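Local coordinates for protein ygiW (PDB 1NNX) that is of unknown function but is a periplasmic protein of Escherichia coli that adopts the bacterial OB fold, a closed five-stranded beta barrel, at residues 26-32 with 59-64; 43-47 with 78-84; 5-9 with 36-40; 52-56 with 67-73. All coordinates share one frame. Where two conformers were deposited one is given. Residue numbers count along the deposited sequence, not the author numbering.

Overall arrangement
All four contacts belong to one five-stranded barrel, and each of them joins helix, loop or tail to it. Contacts 2 and 4 are neighbours, with centres about 13 Å apart: Val47 N lies 2.9 Å from Val56 O, a probable hydrogen bond between adjacent strands, and Val78 CG2 packs on Trp73 CZ3 at 3.9 Å. Contact 1, which holds the short helix and a sulfate ion, touches contact 2 through Asp59 CB and Arg43 O (3.3 Å) and contact 4 through Thr63 CB and Val56 CG1 (3.9 Å). Contact 3 is peripheral; its centre is about 22 Å from that of contact 2, and its nearest atoms stay about 9 Å from contact 4.

Contact 1. Residues 26-32 with 59-64; sequences TTVESAK and DASGTI. With SO4 (sulfate ion), chain B.
Side chains of a hairpin turn bind the amino end of a short helix, at the surface of the barrel where strand 54-59 passes into strand 62-67. Residues 28-31 are helical, with Thr27 at the N-cap, and Glu29 CA approaches Gly62 CA to 5.4 Å. Asp59 to Gly62 form a type I turn whose ends pair, Asp59 N to Gly62 O (3.0 Å) and, weakly, Gly62 N to Asp59 O (3.3 Å). Asp59, chi1 p, receives Ser61 N at its OD1 (2.8 Å), an Asx turn, and Ser61 OG donates there too (2.7 Å). The turn presents two acceptors to the helix: Val28 N donates to Asp59 OD2 (2.9 Å) and Glu29 N to Ser61 OG (2.9 Å). Water 1 joins Thr26 O (2.7 Å) to Asp59 OD2 (2.8 Å). As a beta hairpin the turn joins the second and third strands of the OB-fold barrel, and Val28, chi1 t, turns CG1 inward to 3.7 Å from Ile64 CB, beside Phe57. Gly62 (phi 161°, psi -174°) has a backbone calling for glycine, and a CB would clash with Glu29 OE2. Lys32, m then all t, reaches the strand, CE 3.0 Å from Thr63 O, with NZ salt-bridged to Glu29 OE2 (3.0 Å). A sulfate ion, probably from the crystallisation liquor, accepts from Lys32 NZ (2.6 Å) and Thr63 N (2.9 Å) at O3, and from Thr63 OG1 at O1 (3.0 Å).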
loop_
_atom_site.group_PDB
_atom_site.type_symbol
_atom_site.label_atom_id
_atom_site.label_comp_id
_atom_site.label_asym_id
_atom_site.label_seq_id
_atom_site.Cartn_x
_atom_site.Cartn_y
_atom_site.Cartn_z
ATOM N N THR A 26 -1.815 -6.675 7.161
ATOM C CA THR A 26 -3.221 -6.764 6.849
ATOM C C THR A 26 -3.412 -7.224 5.420
ATOM O O THR A 26 -2.635 -6.894 4.533
ATOM C CB THR A 26 -3.845 -5.372 7.027
ATOM O OG1 THR A 26 -3.675 -4.933 8.404
ATOM C CG2 THR A 26 -5.359 -5.310 6.602
ATOM N N THR A 27 -4.484 -7.945 5.148
ATOM C CA THR A 27 -4.715 -8.386 3.778
ATOM C C THR A 27 -5.282 -7.230 2.950
ATOM O O THR A 27 -5.926 -6.313 3.488
ATOM C CB THR A 27 -5.762 -9.557 3.732
ATOM O OG1 THR A 27 -7.009 -9.063 4.180
ATOM C CG2 THR A 27 -5.283 -10.742 4.620
ATOM N N VAL A 28 -4.966 -7.272 1.648
ATOM C CA VAL A 28 -5.505 -6.237 0.732
ATOM C C VAL A 28 -7.031 -6.145 0.790
ATOM O O VAL A 28 -7.583 -5.072 0.930
ATOM C CB VAL A 28 -5.096 -6.493 -0.698
ATOM C CG1 VAL A 28 -5.973 -5.611 -1.645
ATOM C CG2 VAL A 28 -3.609 -6.128 -0.855
ATOM N N GLU A 29 -7.700 -7.307 0.786
ATOM C CA GLU A 29 -9.142 -7.298 0.818
ATOM C C GLU A 29 -9.710 -6.655 2.056
ATOM O O GLU A 29 -10.657 -5.850 1.980
ATOM C CB GLU A 29 -9.839 -8.607 0.344
ATOM C CG GLU A 29 -11.375 -8.418 -0.140
ATOM C CD GLU A 29 -11.496 -7.577 -1.383
ATOM O OE1 GLU A 29 -12.585 -6.995 -1.590
ATOM O OE2 GLU A 29 -10.510 -7.509 -2.157
ATOM N N SER A 30 -9.124 -6.919 3.238
ATOM C CA SER A 30 -9.641 -6.280 4.395
ATOM C C SER A 30 -9.261 -4.785 4.511
ATOM O O SER A 30 -9.998 -4.013 5.093
ATOM C CB SER A 30 -9.281 -7.047 5.686
ATOM O OG SER A 30 -7.920 -6.971 5.973
ATOM N N ALA A 31 -8.107 -4.405 3.941
ATOM C CA ALA A 31 -7.703 -3.010 3.976
ATOM C C ALA A 31 -8.717 -2.149 3.247
ATOM O O ALA A 31 -8.930 -0.996 3.621
ATOM C CB ALA A 31 -6.327 -2.858 3.337
ATOM N N LYS A 32 -9.359 -2.698 2.249
ATOM C CA LYS A 32 -10.358 -1.919 1.524
ATOM C C LYS A 32 -11.526 -1.542 2.393
ATOM O O LYS A 32 -12.261 -0.566 2.109
ATOM C CB LYS A 32 -10.904 -2.686 0.329
ATOM C CG LYS A 32 -9.930 -3.006 -0.685
ATOM C CD LYS A 32 -10.686 -3.664 -1.834
ATOM C CE LYS A 32 -9.692 -4.264 -2.779
ATOM N NZ LYS A 32 -10.311 -5.073 -3.854
ATOM N N ASP A 59 -2.137 -9.095 -3.551
ATOM C CA ASP A 59 -1.757 -10.160 -2.573
ATOM C C ASP A 59 -2.757 -11.277 -2.848
ATOM O O ASP A 59 -3.597 -11.219 -3.745
ATOM C CB ASP A 59 -1.665 -9.737 -1.094
ATOM C CG ASP A 59 -2.969 -9.504 -0.396
ATOM O OD1 ASP A 59 -4.042 -9.711 -0.995
ATOM O OD2 ASP A 59 -2.901 -9.117 0.805
ATOM N N ALA A 60 -2.639 -12.374 -2.088
ATOM C CA ALA A 60 -3.563 -13.466 -2.337
ATOM C C ALA A 60 -5.065 -13.167 -2.184
ATOM O O ALA A 60 -5.900 -13.919 -2.696
ATOM C CB ALA A 60 -3.202 -14.609 -1.410
ATOM N N SER A 61 -5.425 -12.114 -1.465
ATOM C CA SER A 61 -6.800 -11.762 -1.244
ATOM C C SER A 61 -7.434 -10.780 -2.225
ATOM O O SER A 61 -8.638 -10.680 -2.264
ATOM C CB SER A 61 -6.964 -11.205 0.162
ATOM O OG SER A 61 -6.389 -9.868 0.310
ATOM N N GLY A 62 -6.626 -10.060 -2.999
ATOM C CA GLY A 62 -7.211 -9.059 -3.887
ATOM C C GLY A 62 -6.177 -8.052 -4.336
ATOM O O GLY A 62 -4.964 -8.214 -4.110
ATOM N N THR A 63 -6.652 -7.040 -5.048
ATOM C CA THR A 63 -5.738 -5.974 -5.543
ATOM C C THR A 63 -6.252 -4.627 -5.094
ATOM O O THR A 63 -7.461 -4.430 -4.785
ATOM C CB THR A 63 -5.627 -5.941 -7.085
ATOM O OG1 THR A 63 -6.921 -5.622 -7.661
ATOM C CG2 THR A 63 -5.071 -7.268 -7.626
ATOM N N ILE A 64 -5.334 -3.658 -5.007
ATOM C CA ILE A 64 -5.704 -2.325 -4.585
ATOM C C ILE A 64 -4.713 -1.387 -5.239
ATOM O O ILE A 64 -3.526 -1.761 -5.487
ATOM C CB ILE A 64 -5.645 -2.179 -3.041
ATOM C CG1 ILE A 64 -6.266 -0.840 -2.621
ATOM C CG2 ILE A 64 -4.181 -2.351 -2.498
ATOM C CD1 ILE A 64 -6.424 -0.742 -1.071
HETATM S S SO4 B . -9.997 -7.445 -6.671
HETATM O O1 SO4 B . -8.879 -7.842 -7.542
HETATM O O2 SO4 B . -10.936 -8.588 -6.617
HETATM O O3 SO4 B . -9.586 -7.094 -5.303
HETATM O O4 SO4 B . -10.624 -6.242 -7.300
HETATM O O HOH W 1 -1.083 -7.935 2.598
#

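Contact 2. Residues 43-47 with 78-84; sequences RGNIV and VTPKDTV
Strand 43-47 runs antiparallel to the end of loop 78-84, meeting it at one hydrogen-bonded pair: Gly44 N donates to Val84 O (3.0 Å) and Val84 N to Gly44 O (2.8 Å), CA atoms 5.6 Å apart. Before this pair the loop makes a type I turn, Thr79 to Asp82, kept beside the strand, Pro80 CA 4.8 Å from Val47 CA; water 4 lies between the backbones, bound to Ile46 N (2.9 Å), Thr79 O (2.8 Å) and Asp82 O (2.6 Å). Asn45, chi1 m and chi2 84°, swings its amide over the turn; ND2 makes a weak bond to Pro80 O (3.0 Å) and lies 2.7 Å from Asp82 O. Asp82, chi1 m, braces the turn, its OD1 accepting from Thr79 N (2.9 Å). On the apolar side Ile46 (m, m) brings CB to 4.4 Å from Val78 CG1 and CG1 to 4.3 Å from Val84 CG2 (Val84 chi1 m). Pro80 CA makes a CA-H...O contact with Ile46 O (3.2 Å). Arg43, extended from chi1 m, directs its guanidinium to a salt bridge with Glu85. This pairing of the first strand with the start of the fourth helps close the OB-fold barrel.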
loop_
_atom_site.group_PDB
_atom_site.type_symbol
_atom_site.label_atom_id
_atom_site.label_comp_id
_atom_site.label_asym_id
_atom_site.label_seq_id
_atom_site.Cartn_x
_atom_site.Cartn_y
_atom_site.Cartn_z
ATOM N N ARG A 43 1.664 -6.917 2.354
ATOM C CA ARG A 43 2.723 -7.604 1.687
ATOM C C ARG A 43 2.192 -8.219 0.417
ATOM O O ARG A 43 1.086 -8.786 0.410
ATOM C CB ARG A 43 3.349 -8.702 2.574
ATOM C CG ARG A 43 4.281 -8.109 3.603
ATOM C CD ARG A 43 4.961 -9.244 4.460
ATOM N NE ARG A 43 6.038 -8.715 5.283
ATOM C CZ ARG A 43 7.153 -9.393 5.539
ATOM N NH1 ARG A 43 7.315 -10.601 5.017
ATOM N NH2 ARG A 43 8.075 -8.890 6.341
ATOM N N GLY A 44 2.928 -8.080 -0.684
ATOM C CA GLY A 44 2.437 -8.614 -1.926
ATOM C C GLY A 44 3.337 -8.183 -3.037
ATOM O O GLY A 44 4.544 -8.078 -2.863
ATOM N N ASN A 45 2.742 -8.005 -4.187
ATOM C CA ASN A 45 3.501 -7.656 -5.379
ATOM C C ASN A 45 2.922 -6.464 -6.111
ATOM O O ASN A 45 1.673 -6.296 -6.211
ATOM C CB ASN A 45 3.486 -8.875 -6.319
ATOM C CG ASN A 45 4.111 -10.142 -5.642
ATOM O OD1 ASN A 45 3.417 -10.836 -4.927
ATOM N ND2 ASN A 45 5.364 -10.364 -5.810
ATOM N N ILE A 46 3.827 -5.624 -6.621
ATOM C CA ILE A 46 3.411 -4.490 -7.472
ATOM C C ILE A 46 3.374 -5.123 -8.892
ATOM O O ILE A 46 4.430 -5.570 -9.395
ATOM C CB ILE A 46 4.429 -3.351 -7.430
ATOM C CG1 ILE A 46 4.396 -2.651 -6.026
ATOM C CG2 ILE A 46 3.914 -2.190 -8.353
ATOM C CD1 ILE A 46 3.136 -1.912 -5.595
ATOM N N VAL A 47 2.202 -5.177 -9.499
ATOM C CA VAL A 47 2.046 -5.860 -10.791
ATOM C C VAL A 47 1.833 -4.993 -12.007
ATOM O O VAL A 47 1.942 -5.532 -13.098
ATOM C CB VAL A 47 0.931 -6.936 -10.703
ATOM C CG1 VAL A 47 1.277 -7.925 -9.584
ATOM C CG2 VAL A 47 -0.434 -6.333 -10.392
ATOM N N VAL A 78 12.108 -2.740 -8.186
ATOM C CA VAL A 78 11.096 -3.731 -7.913
ATOM C C VAL A 78 10.444 -4.192 -9.227
ATOM O O VAL A 78 10.095 -3.360 -10.081
ATOM C CB VAL A 78 9.943 -3.101 -6.983
ATOM C CG1 VAL A 78 8.730 -4.043 -6.899
ATOM C CG2 VAL A 78 10.463 -2.816 -5.575
ATOM N N THR A 79 10.255 -5.504 -9.383
ATOM C CA THR A 79 9.524 -6.035 -10.547
ATOM C C THR A 79 8.344 -6.822 -9.942
ATOM O O THR A 79 8.289 -7.027 -8.734
ATOM C CB THR A 79 10.337 -7.046 -11.348
ATOM O OG1 THR A 79 10.558 -8.219 -10.545
ATOM C CG2 THR A 79 11.682 -6.442 -11.782
ATOM N N PRO A 80 7.420 -7.292 -10.781
ATOM C CA PRO A 80 6.258 -8.060 -10.296
ATOM C C PRO A 80 6.611 -9.328 -9.565
ATOM O O PRO A 80 5.817 -9.749 -8.698
ATOM C CB PRO A 80 5.418 -8.317 -11.549
ATOM C CG PRO A 80 5.735 -7.133 -12.396
ATOM C CD PRO A 80 7.210 -6.883 -12.182
ATOM N N LYS A 81 7.783 -9.879 -9.816
ATOM C CA LYS A 81 8.091 -11.126 -9.087
ATOM C C LYS A 81 8.565 -10.899 -7.644
ATOM O O LYS A 81 8.597 -11.849 -6.862
ATOM C CB LYS A 81 9.133 -11.926 -9.868
ATOM C CG LYS A 81 10.508 -11.331 -9.835
ATOM C CD LYS A 81 11.540 -12.300 -10.425
ATOM C CE LYS A 81 11.191 -13.720 -10.106
ATOM N NZ LYS A 81 12.351 -14.615 -10.297
ATOM N N ASP A 82 8.978 -9.677 -7.298
ATOM C CA ASP A 82 9.461 -9.356 -5.986
ATOM C C ASP A 82 8.372 -9.222 -4.963
ATOM O O ASP A 82 7.358 -8.579 -5.212
ATOM C CB ASP A 82 10.214 -8.053 -6.035
ATOM C CG ASP A 82 11.444 -8.136 -6.923
ATOM O OD1 ASP A 82 11.772 -7.130 -7.576
ATOM O OD2 ASP A 82 12.084 -9.217 -6.952
ATOM N N THR A 83 8.528 -9.909 -3.854
ATOM C CA THR A 83 7.569 -9.688 -2.780
ATOM C C THR A 83 8.044 -8.427 -2.104
ATOM O O THR A 83 9.246 -8.223 -1.823
ATOM C CB THR A 83 7.583 -10.796 -1.745
ATOM O OG1 THR A 83 7.267 -12.024 -2.392
ATOM C CG2 THR A 83 6.592 -10.455 -0.602
ATOM N N VAL A 84 7.101 -7.533 -1.848
ATOM C CA VAL A 84 7.426 -6.274 -1.154
ATOM C C VAL A 84 6.511 -6.010 0.008
ATOM O O VAL A 84 5.351 -6.554 0.083
ATOM C CB VAL A 84 7.320 -4.987 -2.078
ATOM C CG1 VAL A 84 8.380 -5.063 -3.187
ATOM C CG2 VAL A 84 5.919 -4.844 -2.643
HETATM O O HOH W 2 6.407 -12.863 -5.001
HETATM O O HOH W 3 4.280 -12.381 -2.902
HETATM O O HOH W 4 6.557 -6.519 -6.569
#

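Contact 3. Residues 5-9 with 36-40; sequences FSGPS and DDTWV
An N-terminal segment without regular structure lies against the outside of the barrel, crossing the start of strand 38-51 with Gly7 CA 5.1 Å from Trp39 CA. The polar part is a single hydrogen bond: Trp39 N donates to Ser6 OG at 2.9 Å and a nearly linear 175°. Ser6, chi1 t, points its CA-to-CB bond at the strand, which also sets OG 3.5 Å from Trp39 CB and 3.7 Å from Thr38 CA. The second kind of interaction is CH-pi. Trp39 takes chi1 t and chi2 -100°, and one face of its indole is covered by the following two residues of the segment. Gly7 CA stands 3.8 Å from the centroid of the Trp39 five-membered ring, 24° off the normal, and Pro8 CD stands 3.8 Å from the centroid of the Trp39 six-membered ring, 15° off it. In the OB-fold barrel Trp39 belongs to the first strand, and its side chain also touches Gln87 and Glu89 of strand 84-93 and Lys102 of strand 96-106. Val40, the next residue, points away from the segment, and its side chain touches Val90 and Ile99. Gly7 is fully extended (phi 179°, psi -175°), and a CB there would clash with Phe5 CZ of its own segment. Where strand 38-51 begins, Asp37 has positive phi (66°, psi 51°), and its backbone bonds to Val90.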
loop_
_atom_site.group_PDB
_atom_site.type_symbol
_atom_site.label_atom_id
_atom_site.label_comp_id
_atom_site.label_asym_id
_atom_site.label_seq_id
_atom_site.Cartn_x
_atom_site.Cartn_y
_atom_site.Cartn_z
ATOM N N PHE A 5 -3.367 8.439 17.557
ATOM C CA PHE A 5 -2.429 8.323 16.437
ATOM C C PHE A 5 -2.543 6.931 15.789
ATOM O O PHE A 5 -2.467 5.887 16.499
ATOM C CB PHE A 5 -0.992 8.492 16.972
ATOM C CG PHE A 5 0.080 8.358 15.924
ATOM C CD1 PHE A 5 1.054 7.345 16.039
ATOM C CD2 PHE A 5 0.173 9.271 14.862
ATOM C CE1 PHE A 5 2.117 7.247 15.139
ATOM C CE2 PHE A 5 1.248 9.166 13.954
ATOM C CZ PHE A 5 2.205 8.201 14.064
ATOM N N SER A 6 -2.716 6.927 14.458
ATOM C CA SER A 6 -2.698 5.681 13.656
ATOM C C SER A 6 -1.397 5.775 12.841
ATOM O O SER A 6 -1.327 6.549 11.891
ATOM C CB SER A 6 -3.923 5.644 12.750
ATOM O OG SER A 6 -3.939 4.420 12.004
ATOM N N GLY A 7 -0.372 5.027 13.224
ATOM C CA GLY A 7 0.906 5.106 12.545
ATOM C C GLY A 7 1.884 4.173 13.188
ATOM O O GLY A 7 1.538 3.467 14.132
ATOM N N PRO A 8 3.127 4.177 12.758
ATOM C CA PRO A 8 4.166 3.289 13.296
ATOM C C PRO A 8 4.677 3.614 14.681
ATOM O O PRO A 8 4.642 4.760 15.116
ATOM C CB PRO A 8 5.246 3.368 12.254
ATOM C CG PRO A 8 5.094 4.719 11.695
ATOM C CD PRO A 8 3.668 5.139 11.777
ATOM N N SER A 9 5.112 2.570 15.394
ATOM C CA SER A 9 5.639 2.716 16.736
ATOM C C SER A 9 7.095 2.250 16.746
ATOM O O SER A 9 7.473 1.425 15.884
ATOM C CB SER A 9 4.810 1.895 17.726
ATOM O OG SER A 9 3.506 2.433 17.909
ATOM N N ASP A 36 -11.086 5.629 6.301
ATOM C CA ASP A 36 -10.145 6.536 5.718
ATOM C C ASP A 36 -9.161 6.967 6.815
ATOM O O ASP A 36 -9.504 7.117 7.987
ATOM C CB ASP A 36 -10.894 7.741 5.179
ATOM C CG ASP A 36 -9.982 8.790 4.673
ATOM O OD1 ASP A 36 -10.119 9.946 5.119
ATOM O OD2 ASP A 36 -9.133 8.486 3.818
ATOM N N ASP A 37 -7.898 7.167 6.413
ATOM C CA ASP A 37 -6.863 7.594 7.349
ATOM C C ASP A 37 -6.501 6.587 8.435
ATOM O O ASP A 37 -6.474 6.880 9.629
ATOM C CB ASP A 37 -7.229 8.977 7.970
ATOM C CG ASP A 37 -6.010 9.862 8.228
ATOM O OD1 ASP A 37 -6.092 10.689 9.176
ATOM O OD2 ASP A 37 -4.964 9.742 7.524
ATOM N N THR A 38 -6.235 5.377 7.992
ATOM C CA THR A 38 -5.826 4.280 8.842
ATOM C C THR A 38 -4.457 3.796 8.351
ATOM O O THR A 38 -4.333 3.466 7.175
ATOM C CB THR A 38 -6.829 3.106 8.734
ATOM O OG1 THR A 38 -8.121 3.543 9.185
ATOM C CG2 THR A 38 -6.369 1.943 9.589
ATOM N N TRP A 39 -3.499 3.643 9.266
ATOM C CA TRP A 39 -2.165 3.128 8.955
ATOM C C TRP A 39 -2.207 1.617 8.770
ATOM O O TRP A 39 -2.790 0.878 9.629
ATOM C CB TRP A 39 -1.213 3.473 10.092
ATOM C CG TRP A 39 0.165 3.048 9.828
ATOM C CD1 TRP A 39 0.778 1.942 10.304
ATOM C CD2 TRP A 39 1.136 3.758 9.056
ATOM N NE1 TRP A 39 2.074 1.905 9.864
ATOM C CE2 TRP A 39 2.325 3.005 9.098
ATOM C CE3 TRP A 39 1.120 4.962 8.332
ATOM C CZ2 TRP A 39 3.513 3.418 8.449
ATOM C CZ3 TRP A 39 2.333 5.381 7.662
ATOM C CH2 TRP A 39 3.488 4.593 7.744
ATOM N N VAL A 40 -1.632 1.128 7.681
ATOM C CA VAL A 40 -1.599 -0.318 7.387
ATOM C C VAL A 40 -0.241 -0.743 6.850
ATOM O O VAL A 40 0.508 0.071 6.288
ATOM C CB VAL A 40 -2.405 -0.729 6.004
ATOM C CG1 VAL A 40 -2.475 0.363 4.991
ATOM C CG2 VAL A 40 -1.544 -1.762 5.084
#

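Contact 4. Residues 52-56 with 67-73; sequences DDLYV and DIDHKRW
Two aspartate carboxylates come close, Asp53 OD2 and Asp69 OD1 4.2 Å apart, with water 5 bridging them. The water donates to Asp53 OD2 (2.9 Å) and, weakly, to Asp69 OD1 (2.8 Å), and accepts from His70 N (2.9 Å). Asp53 has positive phi (64°) and chi1 m, just before strand 54-56. Leu54 and Asp67 form an antiparallel, non-hydrogen-bonded pair with CA atoms 4.7 Å apart; past it Ile68 N donates to Asp53 O (2.9 Å, 161°), and Asp67 CA makes a CA-H...O contact with Asp53 O (3.2 Å). The chain then leaves the strand through an Asx turn, Asp69 OD2 accepting from Lys71 N (2.9 Å), and residues 70-73 take helical angles without the regular bonds, where a classical OB fold usually has its helix between third and fourth strands. This brings Trp73 (chi1 m, chi2 103°) back over Tyr55 (chi1 m, chi2 -99°) in a T-shaped stack: the indole edge meets the tyrosine face, centroids 5.5 Å apart and planes at 73°, with Tyr55 CZ 3.6 Å from Trp73 CZ2. Tyr55 CE2 also rests 3.9 Å from Ile68 CB. Water 6 joins Tyr55 OH (2.7 Å), Ile68 O (2.7 Å) and Trp73 NE1 (3.0 Å). In the barrel, Tyr55 also packs on Ile46 of strand 38-51 and Val66 of strand 62-67, while Ile68 and Trp73 touch Val101 and Ile104 of strand 96-106.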
loop_
_atom_site.group_PDB
_atom_site.type_symbol
_atom_site.label_atom_id
_atom_site.label_comp_id
_atom_site.label_asym_id
_atom_site.label_seq_id
_atom_site.Cartn_x
_atom_site.Cartn_y
_atom_site.Cartn_z
ATOM N N ASP A 52 0.968 8.161 -13.447
ATOM C CA ASP A 52 2.003 8.759 -12.609
ATOM C C ASP A 52 1.798 8.463 -11.124
ATOM O O ASP A 52 0.821 8.864 -10.474
ATOM C CB ASP A 52 2.117 10.270 -12.769
ATOM C CG ASP A 52 3.428 10.813 -12.181
ATOM O OD1 ASP A 52 3.417 11.924 -11.595
ATOM O OD2 ASP A 52 4.479 10.121 -12.310
ATOM N N ASP A 53 2.774 7.781 -10.595
ATOM C CA ASP A 53 2.754 7.390 -9.211
ATOM C C ASP A 53 1.634 6.425 -8.779
ATOM O O ASP A 53 1.640 6.035 -7.639
ATOM C CB ASP A 53 2.769 8.633 -8.296
ATOM C CG ASP A 53 3.944 9.565 -8.589
ATOM O OD1 ASP A 53 4.970 9.100 -9.120
ATOM O OD2 ASP A 53 3.851 10.763 -8.277
ATOM N N LEU A 54 0.734 5.970 -9.661
ATOM C CA LEU A 54 -0.331 5.018 -9.236
ATOM C C LEU A 54 -0.045 3.621 -9.802
ATOM O O LEU A 54 0.166 3.408 -10.984
ATOM C CB LEU A 54 -1.681 5.512 -9.718
ATOM C CG LEU A 54 -2.876 4.980 -8.902
ATOM C CD1 LEU A 54 -2.719 5.247 -7.371
ATOM C CD2 LEU A 54 -4.133 5.710 -9.400
ATOM N N TYR A 55 -0.012 2.654 -8.895
ATOM C CA TYR A 55 0.309 1.265 -9.191
ATOM C C TYR A 55 -0.708 0.303 -8.694
ATOM O O TYR A 55 -1.452 0.644 -7.794
ATOM C CB TYR A 55 1.666 0.897 -8.566
ATOM C CG TYR A 55 2.860 1.754 -8.980
ATOM C CD1 TYR A 55 3.743 1.301 -9.966
ATOM C CD2 TYR A 55 3.055 3.000 -8.408
ATOM C CE1 TYR A 55 4.848 2.109 -10.381
ATOM C CE2 TYR A 55 4.150 3.823 -8.803
ATOM C CZ TYR A 55 5.026 3.360 -9.787
ATOM O OH TYR A 55 6.067 4.186 -10.199
ATOM N N VAL A 56 -0.726 -0.891 -9.273
ATOM C CA VAL A 56 -1.632 -1.938 -8.767
ATOM C C VAL A 56 -0.831 -2.903 -7.879
ATOM O O VAL A 56 0.218 -3.414 -8.281
ATOM C CB VAL A 56 -2.254 -2.756 -9.906
ATOM C CG1 VAL A 56 -3.242 -3.842 -9.340
ATOM C CG2 VAL A 56 -3.120 -1.776 -10.815
ATOM N N ASP A 67 -0.367 4.574 -4.185
ATOM C CA ASP A 67 0.350 5.780 -4.668
ATOM C C ASP A 67 1.747 5.762 -4.095
ATOM O O ASP A 67 1.910 5.825 -2.885
ATOM C CB ASP A 67 -0.407 7.037 -4.217
ATOM C CG ASP A 67 0.330 8.368 -4.553
ATOM O OD1 ASP A 67 -0.366 9.412 -4.545
ATOM O OD2 ASP A 67 1.564 8.397 -4.792
ATOM N N ILE A 68 2.746 5.675 -4.970
ATOM C CA ILE A 68 4.170 5.605 -4.578
ATOM C C ILE A 68 4.924 6.744 -5.284
ATOM O O ILE A 68 5.071 6.702 -6.495
ATOM C CB ILE A 68 4.792 4.299 -4.999
ATOM C CG1 ILE A 68 4.005 3.113 -4.394
ATOM C CG2 ILE A 68 6.196 4.259 -4.502
ATOM C CD1 ILE A 68 4.407 1.741 -4.908
ATOM N N ASP A 69 5.266 7.747 -4.506
ATOM C CA ASP A 69 6.037 8.903 -5.052
ATOM C C ASP A 69 7.399 8.401 -5.447
ATOM O O ASP A 69 7.973 7.458 -4.893
ATOM C CB ASP A 69 6.197 9.960 -3.973
ATOM C CG ASP A 69 6.862 11.260 -4.491
ATOM O OD1 ASP A 69 6.132 12.122 -5.052
ATOM O OD2 ASP A 69 8.108 11.413 -4.343
ATOM N N HIS A 70 7.976 9.088 -6.428
ATOM C CA HIS A 70 9.291 8.760 -6.922
ATOM C C HIS A 70 10.333 8.614 -5.739
ATOM O O HIS A 70 11.225 7.746 -5.762
ATOM C CB HIS A 70 9.957 9.916 -7.743
ATOM C CG HIS A 70 11.373 9.642 -8.206
ATOM N ND1 HIS A 70 11.653 8.883 -9.320
ATOM C CD2 HIS A 70 12.567 10.048 -7.712
ATOM C CE1 HIS A 70 12.961 8.827 -9.490
ATOM N NE2 HIS A 70 13.537 9.523 -8.526
ATOM N N LYS A 71 10.244 9.448 -4.698
ATOM C CA LYS A 71 11.206 9.365 -3.621
ATOM C C LYS A 71 11.132 8.133 -2.746
ATOM O O LYS A 71 12.041 7.869 -1.965
ATOM C CB LYS A 71 11.128 10.607 -2.718
ATOM C CG LYS A 71 9.839 10.761 -1.924
ATOM C CD LYS A 71 9.883 12.031 -1.062
ATOM C CE LYS A 71 9.034 11.896 0.209
ATOM N NZ LYS A 71 9.409 12.946 1.235
ATOM N N ARG A 72 10.079 7.325 -2.889
ATOM C CA ARG A 72 10.008 6.140 -2.017
ATOM C C ARG A 72 10.898 4.982 -2.456
ATOM O O ARG A 72 11.267 4.128 -1.663
ATOM C CB ARG A 72 8.555 5.611 -1.929
ATOM C CG ARG A 72 7.561 6.617 -1.557
ATOM C CD ARG A 72 7.909 7.239 -0.170
ATOM N NE ARG A 72 7.032 8.375 0.092
ATOM C CZ ARG A 72 7.186 9.236 1.089
ATOM N NH1 ARG A 72 8.193 9.100 1.941
ATOM N NH2 ARG A 72 6.321 10.241 1.234
ATOM N N TRP A 73 11.335 4.984 -3.715
ATOM C CA TRP A 73 12.101 3.841 -4.176
ATOM C C TRP A 73 13.476 3.691 -3.530
ATOM O O TRP A 73 13.924 2.583 -3.269
ATOM C CB TRP A 73 12.190 3.849 -5.716
ATOM C CG TRP A 73 10.816 3.833 -6.407
ATOM C CD1 TRP A 73 10.194 4.887 -6.990
ATOM C CD2 TRP A 73 9.888 2.728 -6.493
ATOM N NE1 TRP A 73 8.967 4.531 -7.439
ATOM C CE2 TRP A 73 8.739 3.208 -7.150
ATOM C CE3 TRP A 73 9.923 1.385 -6.090
ATOM C CZ2 TRP A 73 7.622 2.404 -7.418
ATOM C CZ3 TRP A 73 8.793 0.571 -6.364
ATOM C CH2 TRP A 73 7.661 1.083 -7.015
HETATM O O HOH W 5 6.640 11.283 -7.720
HETATM O O HOH W 6 6.762 6.200 -8.556
#